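Local coordinates for putative peptide ABC-transport system periplasmic peptide-binding protein (Campylobacter jejuni, PDB 4OEV) that binds nickel outside the cytoplasm as the extracytoplasmic solute-binding component of an ABC-type importer, and belongs to a family generally assigned to peptide transport, at residues S35-F40 against D131-G136; A214-V219 against F462-N467; L244-D249 against P453-A458. All coordinates share one frame; numbering follows the deposited sequence.

The three contacts lie in series and in nested order along one chain. Contact 1 closes first, joining a helix end to strand 38-40; its Ile-135 side chain lies about 6 Å from that of Asn-31, which binds magnesium in another crystal structure of this protein, though not in this model. Contacts 2 and 3 use two parts of one strand, 454-467, in a branched antiparallel sheet, and contact 3 is nested within the loop that contact 2 closes. Their centres are 28 Å apart. Neither touches the bound nickel or oxalate: the Phe-462 side chain of contact 2 is about 9 Å from nickel, and that of Met-245 in contact 3 about 7 Å from oxalate.

Contact 1 of 3, residues S35-F40 against D131-G136; sequences SGLTRF and DALSIG
Leu-133, Ser-134 and Phe-40 carry most of this contact, in which the end of helix 129-132 turns against strand 38-40 and the loop before it. Leu-133 is the first residue to leave the helical conformation, and its carbonyl O receives two backbone amides of the other segment. Thr-38 N lies 3.3 Å from Leu-133 O, well above the carbonyl plane, with an N-H...O angle of 155°; Leu-37 N adds a weak, bent bond. The Leu-133 side chain lies alongside that of Leu-37, pointing the same way, with CD2 3.9 Å from Leu-37 CD1. Next in the type I turn from Ala-132 to Ile-135, Ser-134 holds OG between its own backbone N and carbonyl carbon (chi1 59°). There Ser-134 OG donates to Asp-131 O at 2.6 Å, nearly along the C=O axis, and Asp-131 O also accepts Ser-134 N. Ser-134 OG also touches the Phe-40 ring, 3.3 Å from Phe-40 CE2. Asp-131 OD1 meets the ring edge in plane, 3.5 Å from Phe-40 CE1, with carboxylate and ring 86° apart, while OD2 is bound by Asp-389 N. Gly-36, lacking a side chain, brings CA to 3.1 Å from Ile-135 O, a buried oxygen without a hydrogen-bond partner. The first carbonyl past the helix is thus met by the strand's first amide and, weakly, by the loop amide before it, and oxygens probably suit the slightly positive aromatic rim.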
loop_
_atom_site.group_PDB
_atom_site.type_symbol
_atom_site.label_atom_id
_atom_site.label_comp_id
_atom_site.label_asym_id
_atom_site.label_seq_id
_atom_site.Cartn_x
_atom_site.Cartn_y
_atom_site.Cartn_z
ATOM N N SER A 35 -0.256 -12.194 13.869
ATOM C CA SER A 35 -0.751 -11.014 14.545
ATOM C C SER A 35 0.410 -10.327 15.193
ATOM O O SER A 35 1.417 -10.978 15.518
ATOM C CB SER A 35 -1.833 -11.370 15.567
ATOM O OG SER A 35 -1.291 -12.234 16.538
ATOM N N GLY A 36 0.245 -9.024 15.430
ATOM C CA GLY A 36 1.307 -8.174 15.919
ATOM C C GLY A 36 1.051 -7.737 17.342
ATOM O O GLY A 36 0.053 -8.149 17.966
ATOM N N LEU A 37 1.972 -6.931 17.866
ATOM C CA LEU A 37 1.850 -6.380 19.203
ATOM C C LEU A 37 0.696 -5.414 19.301
ATOM O O LEU A 37 0.085 -5.280 20.367
ATOM C CB LEU A 37 3.145 -5.673 19.622
ATOM C CG LEU A 37 4.359 -6.580 19.635
ATOM C CD1 LEU A 37 5.610 -5.820 20.143
ATOM C CD2 LEU A 37 4.045 -7.822 20.513
ATOM N N THR A 38 0.433 -4.703 18.203
ATOM C CA THR A 38 -0.658 -3.759 18.173
ATOM C C THR A 38 -1.599 -4.067 17.011
ATOM O O THR A 38 -1.278 -4.858 16.116
ATOM C CB THR A 38 -0.150 -2.310 18.056
ATOM O OG1 THR A 38 0.563 -2.145 16.835
ATOM C CG2 THR A 38 0.808 -1.949 19.206
ATOM N N ARG A 39 -2.761 -3.432 17.030
ATOM C CA ARG A 39 -3.758 -3.616 15.953
ATOM C C ARG A 39 -4.582 -2.332 15.843
ATOM O O ARG A 39 -4.388 -1.415 16.644
ATOM C CB ARG A 39 -4.650 -4.823 16.252
ATOM C CG ARG A 39 -5.598 -4.563 17.426
ATOM C CD ARG A 39 -6.387 -5.781 17.814
ATOM N NE ARG A 39 -6.965 -5.554 19.133
ATOM C CZ ARG A 39 -8.143 -4.967 19.367
ATOM N NH1 ARG A 39 -8.546 -4.804 20.629
ATOM N NH2 ARG A 39 -8.937 -4.578 18.361
ATOM N N PHE A 40 -5.469 -2.241 14.848
ATOM C CA PHE A 40 -6.315 -1.064 14.682
ATOM C C PHE A 40 -7.783 -1.462 14.600
ATOM O O PHE A 40 -8.091 -2.471 13.962
ATOM C CB PHE A 40 -5.921 -0.284 13.417
ATOM C CG PHE A 40 -4.450 -0.035 13.326
ATOM C CD1 PHE A 40 -3.888 1.042 13.991
ATOM C CD2 PHE A 40 -3.628 -0.896 12.601
ATOM C CE1 PHE A 40 -2.503 1.269 13.955
ATOM C CE2 PHE A 40 -2.253 -0.675 12.555
ATOM C CZ PHE A 40 -1.691 0.406 13.237
ATOM N N ASP A 131 2.792 1.921 15.311
ATOM C CA ASP A 131 2.087 1.511 14.089
ATOM C C ASP A 131 2.874 0.389 13.455
ATOM O O ASP A 131 2.290 -0.576 12.984
ATOM C CB ASP A 131 1.927 2.669 13.068
ATOM C CG ASP A 131 0.738 3.542 13.374
ATOM O OD1 ASP A 131 0.189 3.414 14.514
ATOM O OD2 ASP A 131 0.309 4.287 12.458
ATOM N N ALA A 132 4.201 0.522 13.461
ATOM C CA ALA A 132 5.088 -0.464 12.832
ATOM C C ALA A 132 4.987 -1.820 13.505
ATOM O O ALA A 132 5.168 -2.860 12.857
ATOM C CB ALA A 132 6.538 0.028 12.857
ATOM N N LEU A 133 4.732 -1.799 14.814
ATOM C CA LEU A 133 4.629 -3.026 15.591
ATOM C C LEU A 133 3.271 -3.722 15.413
ATOM O O LEU A 133 2.951 -4.681 16.143
ATOM C CB LEU A 133 4.902 -2.723 17.085
ATOM C CG LEU A 133 6.353 -2.386 17.429
ATOM C CD1 LEU A 133 6.508 -1.784 18.797
ATOM C CD2 LEU A 133 7.176 -3.638 17.309
ATOM N N SER A 134 2.478 -3.271 14.425
ATOM C CA SER A 134 1.243 -3.990 14.136
ATOM C C SER A 134 1.599 -5.129 13.174
ATOM O O SER A 134 0.760 -5.967 12.883
ATOM C CB SER A 134 0.154 -3.069 13.553
ATOM O OG SER A 134 0.589 -2.434 12.343
ATOM N N ILE A 135 2.851 -5.166 12.696
ATOM C CA ILE A 135 3.299 -6.272 11.837
ATOM C C ILE A 135 3.313 -7.571 12.630
ATOM O O ILE A 135 3.533 -7.553 13.853
ATOM C CB ILE A 135 4.720 -6.031 11.226
ATOM C CG1 ILE A 135 4.957 -6.950 10.032
ATOM C CG2 ILE A 135 5.835 -6.190 12.236
ATOM C CD1 ILE A 135 4.233 -6.524 8.731
ATOM N N GLY A 136 3.084 -8.690 11.943
ATOM C CA GLY A 136 3.011 -9.978 12.614
ATOM C C GLY A 136 4.308 -10.310 13.341
ATOM O O GLY A 136 5.376 -9.844 12.932
#

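Contact 2 of 3, residues A214-V219 against F462-N467; sequences AALIDV and FALVYN
Leu-216, which buries more of its surface here than any other residue, puts CG anti to its carbonyl carbon (chi1 -60°), and its two methyl groups then part company. Leu-216 CD1 reaches obliquely to Phe-462 CD1 at 3.8 Å, while Leu-216 CD2 settles 3.9 Å from Leu-464 CB. Leu-464, with CG anti to the backbone N (chi1 174°), turns CD1 toward Ala-214 CB, and Leu-464 CD1 lies 3.7 Å from Ala-215 O. Tyr-466 CB faces Ala-214 across a non-hydrogen-bonded pair, and chi1 of 61° leads the ring away; the side chain also touches Leu-234. On the face bearing Ala-215 and Val-465, Val-465 CG2 presses obliquely on Ile-217 CG1 at 3.5 Å, against helix 200-208, whose Leu-207 touches both residues. Ala-215 and Val-465 form a hydrogen-bonded antiparallel pair, with Val-465 N 2.9 Å from Ala-215 O, and Ile-217 N gives a third bond to Ala-463 O at 3.0 Å. One water bridges Ala-463 N and Ile-217 O beyond that last direct bond. Backbone bonds thus join strand 214-216 to the long strand 454-467, with apolar branches packed on both faces of the sheet.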
loop_
_atom_site.group_PDB
_atom_site.type_symbol
_atom_site.label_atom_id
_atom_site.label_comp_id
_atom_site.label_asym_id
_atom_site.label_seq_id
_atom_site.Cartn_x
_atom_site.Cartn_y
_atom_site.Cartn_z
ATOM N N ALA A 214 -17.261 -12.629 -2.021
ATOM C CA ALA A 214 -16.932 -11.199 -1.916
ATOM C C ALA A 214 -15.723 -10.863 -2.744
ATOM O O ALA A 214 -14.818 -11.693 -2.869
ATOM C CB ALA A 214 -16.668 -10.807 -0.457
ATOM N N ALA A 215 -15.694 -9.628 -3.244
ATOM C CA ALA A 215 -14.545 -9.060 -3.968
ATOM C C ALA A 215 -14.638 -7.539 -3.971
ATOM O O ALA A 215 -15.754 -6.975 -3.888
ATOM C CB ALA A 215 -14.484 -9.569 -5.384
ATOM N N LEU A 216 -13.498 -6.853 -4.085
ATOM C CA LEU A 216 -13.566 -5.415 -4.412
ATOM C C LEU A 216 -13.777 -5.305 -5.916
ATOM O O LEU A 216 -13.096 -5.990 -6.699
ATOM C CB LEU A 216 -12.297 -4.647 -4.038
ATOM C CG LEU A 216 -11.936 -4.685 -2.572
ATOM C CD1 LEU A 216 -10.611 -3.843 -2.369
ATOM C CD2 LEU A 216 -13.077 -4.146 -1.775
ATOM N N ILE A 217 -14.712 -4.449 -6.309
ATOM C CA ILE A 217 -15.108 -4.317 -7.719
ATOM C C ILE A 217 -14.958 -2.889 -8.261
ATOM O O ILE A 217 -15.502 -1.930 -7.693
ATOM C CB ILE A 217 -16.578 -4.762 -7.915
ATOM C CG1 ILE A 217 -16.759 -6.215 -7.505
ATOM C CG2 ILE A 217 -17.018 -4.539 -9.383
ATOM C CD1 ILE A 217 -15.850 -7.208 -8.252
ATOM N N ASP A 218 -14.231 -2.738 -9.367
ATOM C CA ASP A 218 -14.092 -1.413 -9.971
ATOM C C ASP A 218 -15.424 -0.724 -10.269
ATOM O O ASP A 218 -16.399 -1.362 -10.679
ATOM C CB ASP A 218 -13.308 -1.478 -11.268
ATOM C CG ASP A 218 -12.938 -0.103 -11.749
ATOM O OD1 ASP A 218 -13.469 0.363 -12.774
ATOM O OD2 ASP A 218 -12.103 0.531 -11.069
ATOM N N VAL A 219 -15.444 0.592 -10.078
ATOM C CA VAL A 219 -16.642 1.382 -10.287
ATOM C C VAL A 219 -17.206 1.163 -11.706
ATOM O O VAL A 219 -18.419 1.248 -11.907
ATOM C CB VAL A 219 -16.343 2.887 -10.015
ATOM C CG1 VAL A 219 -15.304 3.427 -10.997
ATOM C CG2 VAL A 219 -17.583 3.711 -10.093
ATOM N N PHE A 462 -13.484 2.514 -2.439
ATOM C CA PHE A 462 -13.553 1.146 -2.908
ATOM C C PHE A 462 -14.953 0.633 -2.715
ATOM O O PHE A 462 -15.645 1.025 -1.778
ATOM C CB PHE A 462 -12.530 0.256 -2.185
ATOM C CG PHE A 462 -11.142 0.409 -2.731
ATOM C CD1 PHE A 462 -10.743 -0.335 -3.829
ATOM C CD2 PHE A 462 -10.256 1.296 -2.160
ATOM C CE1 PHE A 462 -9.473 -0.183 -4.395
ATOM C CE2 PHE A 462 -8.963 1.460 -2.722
ATOM C CZ PHE A 462 -8.578 0.716 -3.818
ATOM N N ALA A 463 -15.360 -0.246 -3.622
ATOM C CA ALA A 463 -16.661 -0.873 -3.519
ATOM C C ALA A 463 -16.477 -2.338 -3.153
ATOM O O ALA A 463 -16.012 -3.136 -3.972
ATOM C CB ALA A 463 -17.463 -0.716 -4.865
ATOM N N LEU A 464 -16.818 -2.685 -1.909
ATOM C CA LEU A 464 -16.829 -4.080 -1.505
ATOM C C LEU A 464 -18.146 -4.702 -1.900
ATOM O O LEU A 464 -19.213 -4.376 -1.338
ATOM C CB LEU A 464 -16.587 -4.236 0.015
ATOM C CG LEU A 464 -16.734 -5.661 0.568
ATOM C CD1 LEU A 464 -15.953 -6.687 -0.246
ATOM C CD2 LEU A 464 -16.281 -5.669 2.051
ATOM N N VAL A 465 -18.095 -5.617 -2.851
ATOM C CA VAL A 465 -19.353 -6.226 -3.268
ATOM C C VAL A 465 -19.502 -7.606 -2.658
ATOM O O VAL A 465 -18.619 -8.452 -2.794
ATOM C CB VAL A 465 -19.491 -6.355 -4.772
ATOM C CG1 VAL A 465 -20.833 -6.972 -5.087
ATOM C CG2 VAL A 465 -19.344 -4.990 -5.445
ATOM N N TYR A 466 -20.608 -7.854 -1.996
ATOM C CA TYR A 466 -20.665 -9.103 -1.233
ATOM C C TYR A 466 -22.009 -9.831 -1.329
ATOM O O TYR A 466 -23.099 -9.238 -1.277
ATOM C CB TYR A 466 -20.299 -8.828 0.257
ATOM C CG TYR A 466 -21.267 -7.860 0.928
ATOM C CD1 TYR A 466 -21.068 -6.475 0.847
ATOM C CD2 TYR A 466 -22.393 -8.322 1.585
ATOM C CE1 TYR A 466 -21.983 -5.595 1.408
ATOM C CE2 TYR A 466 -23.306 -7.444 2.165
ATOM C CZ TYR A 466 -23.073 -6.082 2.073
ATOM O OH TYR A 466 -23.973 -5.213 2.632
ATOM N N ASN A 467 -21.918 -11.146 -1.450
ATOM C CA ASN A 467 -23.076 -12.020 -1.251
ATOM C C ASN A 467 -23.897 -11.583 -0.032
ATOM O O ASN A 467 -23.366 -11.445 1.073
ATOM C CB ASN A 467 -22.598 -13.455 -1.100
ATOM C CG ASN A 467 -23.721 -14.403 -0.902
ATOM O OD1 ASN A 467 -23.855 -15.014 0.148
ATOM N ND2 ASN A 467 -24.558 -14.527 -1.928
HETATM O O HOH W 1 -13.802 -0.327 -6.028
#

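Contact 3 of 3, residues L244-D249 against P453-A458; sequences LMFNLD and PFIFLA
Leu-244 and Met-245 both hold CG anti to the backbone N (chi1 -177° for Leu-244), whereas Phe-246, Phe-454 and Ile-455 set the first side-chain branch anti to the carbonyl carbon. The antiparallel pairing puts Leu-244 and Ile-455 on one face of the sheet, and their torsions lay the ends alongside each other, with Leu-244 CD2 3.9 Å from Ile-455 CD1; Phe-355 of helix 342-357 covers both. Phe-246 (chi1 -61°) swings its ring obliquely across the start of the partner strand: CZ lies 3.5 Å from Ile-455 CG1, and CE2 and CD2 pass close to the carbonyl oxygens of Phe-454 and Pro-453. On the other face Met-245, its chain bent at chi2 and chi3, lays CG 4.0 Å from Phe-454 CE1. The Phe-454 ring in turn places CD2 3.6 Å above one face of the Phe-456 ring, toward its rim, and also meets Phe-398. Behind these side chains the backbones are closely paired. Leu-244 and Ile-455 exchange two bonds, Leu-244 N to Ile-455 O at 2.7 Å and Ile-455 N to Leu-244 O at 2.8 Å, both in the carbonyl plane. Pro-453 O takes the Phe-246 amide, N to O 3.2 Å, and a water, and Phe-246 O takes the same water. Past the water, Asn-247 OD1 accepts Asp-249 N in an Asx turn; at the other end, Leu-457 and Ala-458 form a classic beta bulge opposite Arg-242. Leu-244, Phe-246 and Ile-455 thus pack on one side of the bonded backbones and Met-245 and Phe-454 on the other, where Met-245 also touches Phe-380 and Ile-382 of the oxalate pocket, a second-shell position.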
loop_
_atom_site.group_PDB
_atom_site.type_symbol
_atom_site.label_atom_id
_atom_site.label_comp_id
_atom_site.label_asym_id
_atom_site.label_seq_id
_atom_site.Cartn_x
_atom_site.Cartn_y
_atom_site.Cartn_z
ATOM N N LEU A 244 0.326 9.352 -12.367
ATOM C CA LEU A 244 1.317 9.006 -13.373
ATOM C C LEU A 244 2.699 9.109 -12.722
ATOM O O LEU A 244 3.076 10.191 -12.272
ATOM C CB LEU A 244 1.278 9.948 -14.602
ATOM C CG LEU A 244 2.254 9.536 -15.685
ATOM C CD1 LEU A 244 1.752 8.212 -16.202
ATOM C CD2 LEU A 244 2.283 10.660 -16.852
ATOM N N MET A 245 3.435 7.995 -12.694
ATOM C CA MET A 245 4.836 7.964 -12.190
ATOM C C MET A 245 5.737 8.390 -13.347
ATOM O O MET A 245 5.762 7.694 -14.344
ATOM C CB MET A 245 5.218 6.548 -11.746
ATOM C CG MET A 245 6.663 6.299 -11.060
ATOM S SD MET A 245 7.371 4.682 -11.538
ATOM C CE MET A 245 7.881 5.049 -13.224
ATOM N N PHE A 246 6.506 9.472 -13.205
ATOM C CA PHE A 246 7.567 9.813 -14.169
ATOM C C PHE A 246 8.800 8.986 -13.917
ATOM O O PHE A 246 9.252 8.854 -12.740
ATOM C CB PHE A 246 7.968 11.291 -14.060
ATOM C CG PHE A 246 6.874 12.261 -14.344
ATOM C CD1 PHE A 246 6.194 12.241 -15.551
ATOM C CD2 PHE A 246 6.596 13.267 -13.438
ATOM C CE1 PHE A 246 5.222 13.157 -15.818
ATOM C CE2 PHE A 246 5.629 14.208 -13.704
ATOM C CZ PHE A 246 4.941 14.161 -14.912
ATOM N N ASN A 247 9.380 8.423 -14.967
ATOM C CA ASN A 247 10.675 7.805 -14.816
ATOM C C ASN A 247 11.712 8.903 -15.047
ATOM O O ASN A 247 11.821 9.475 -16.134
ATOM C CB ASN A 247 10.913 6.617 -15.780
ATOM C CG ASN A 247 12.218 5.889 -15.450
ATOM O OD1 ASN A 247 13.187 6.559 -15.047
ATOM N ND2 ASN A 247 12.272 4.536 -15.624
ATOM N N LEU A 248 12.487 9.198 -14.025
ATOM C CA LEU A 248 13.371 10.359 -14.125
ATOM C C LEU A 248 14.614 10.035 -14.945
ATOM O O LEU A 248 15.381 10.964 -15.247
ATOM C CB LEU A 248 13.773 10.869 -12.709
ATOM C CG LEU A 248 12.829 11.817 -11.943
ATOM C CD1 LEU A 248 12.382 12.898 -12.819
ATOM C CD2 LEU A 248 11.533 11.149 -11.447
ATOM N N ASP A 249 14.842 8.757 -15.324
ATOM C CA ASP A 249 15.930 8.433 -16.236
ATOM C C ASP A 249 15.584 8.852 -17.695
ATOM O O ASP A 249 16.467 8.901 -18.555
ATOM C CB ASP A 249 16.272 6.938 -16.293
ATOM C CG ASP A 249 16.879 6.409 -14.970
ATOM O OD1 ASP A 249 17.189 7.264 -14.091
ATOM O OD2 ASP A 249 17.020 5.155 -14.871
ATOM N N PRO A 453 7.470 14.356 -8.661
ATOM C CA PRO A 453 7.861 13.036 -9.157
ATOM C C PRO A 453 6.747 12.424 -10.026
ATOM O O PRO A 453 6.991 11.447 -10.763
ATOM C CB PRO A 453 8.020 12.233 -7.872
ATOM C CG PRO A 453 7.035 12.858 -6.948
ATOM C CD PRO A 453 7.140 14.326 -7.219
ATOM N N PHE A 454 5.528 12.928 -9.827
ATOM C CA PHE A 454 4.310 12.314 -10.397
ATOM C C PHE A 454 3.437 13.336 -11.126
ATOM O O PHE A 454 3.613 14.563 -10.991
ATOM C CB PHE A 454 3.383 11.666 -9.338
ATOM C CG PHE A 454 3.962 10.490 -8.521
ATOM C CD1 PHE A 454 5.156 9.804 -8.841
ATOM C CD2 PHE A 454 3.205 10.007 -7.443
ATOM C CE1 PHE A 454 5.629 8.755 -8.019
ATOM C CE2 PHE A 454 3.666 8.951 -6.624
ATOM C CZ PHE A 454 4.863 8.313 -6.927
ATOM N N ILE A 455 2.417 12.827 -11.819
ATOM C CA ILE A 455 1.163 13.588 -11.930
ATOM C C ILE A 455 0.160 12.926 -10.971
ATOM O O ILE A 455 -0.226 11.759 -11.215
ATOM C CB ILE A 455 0.527 13.582 -13.304
ATOM C CG1 ILE A 455 1.497 14.155 -14.349
ATOM C CG2 ILE A 455 -0.731 14.390 -13.241
ATOM C CD1 ILE A 455 0.926 14.117 -15.764
ATOM N N PHE A 456 -0.185 13.586 -9.861
ATOM C CA PHE A 456 -1.182 12.980 -8.950
ATOM C C PHE A 456 -2.554 13.114 -9.603
ATOM O O PHE A 456 -2.861 14.158 -10.154
ATOM C CB PHE A 456 -1.192 13.631 -7.590
ATOM C CG PHE A 456 -0.075 13.188 -6.708
ATOM C CD1 PHE A 456 -0.301 12.205 -5.740
ATOM C CD2 PHE A 456 1.175 13.733 -6.823
ATOM C CE1 PHE A 456 0.706 11.782 -4.887
ATOM C CE2 PHE A 456 2.234 13.283 -5.946
ATOM C CZ PHE A 456 1.961 12.322 -4.990
ATOM N N LEU A 457 -3.378 12.082 -9.518
ATOM C CA LEU A 457 -4.657 12.125 -10.242
ATOM C C LEU A 457 -5.832 12.070 -9.275
ATOM O O LEU A 457 -6.589 13.035 -9.182
ATOM C CB LEU A 457 -4.712 10.983 -11.248
ATOM C CG LEU A 457 -3.633 11.121 -12.331
ATOM C CD1 LEU A 457 -3.473 9.787 -13.100
ATOM C CD2 LEU A 457 -4.049 12.237 -13.305
ATOM N N ALA A 458 -5.994 10.973 -8.521
ATOM C CA ALA A 458 -7.176 10.881 -7.687
ATOM C C ALA A 458 -7.007 9.911 -6.494
ATOM O O ALA A 458 -6.297 8.914 -6.600
ATOM C CB ALA A 458 -8.370 10.445 -8.511
HETATM O O HOH W 2 8.974 9.109 -10.088
#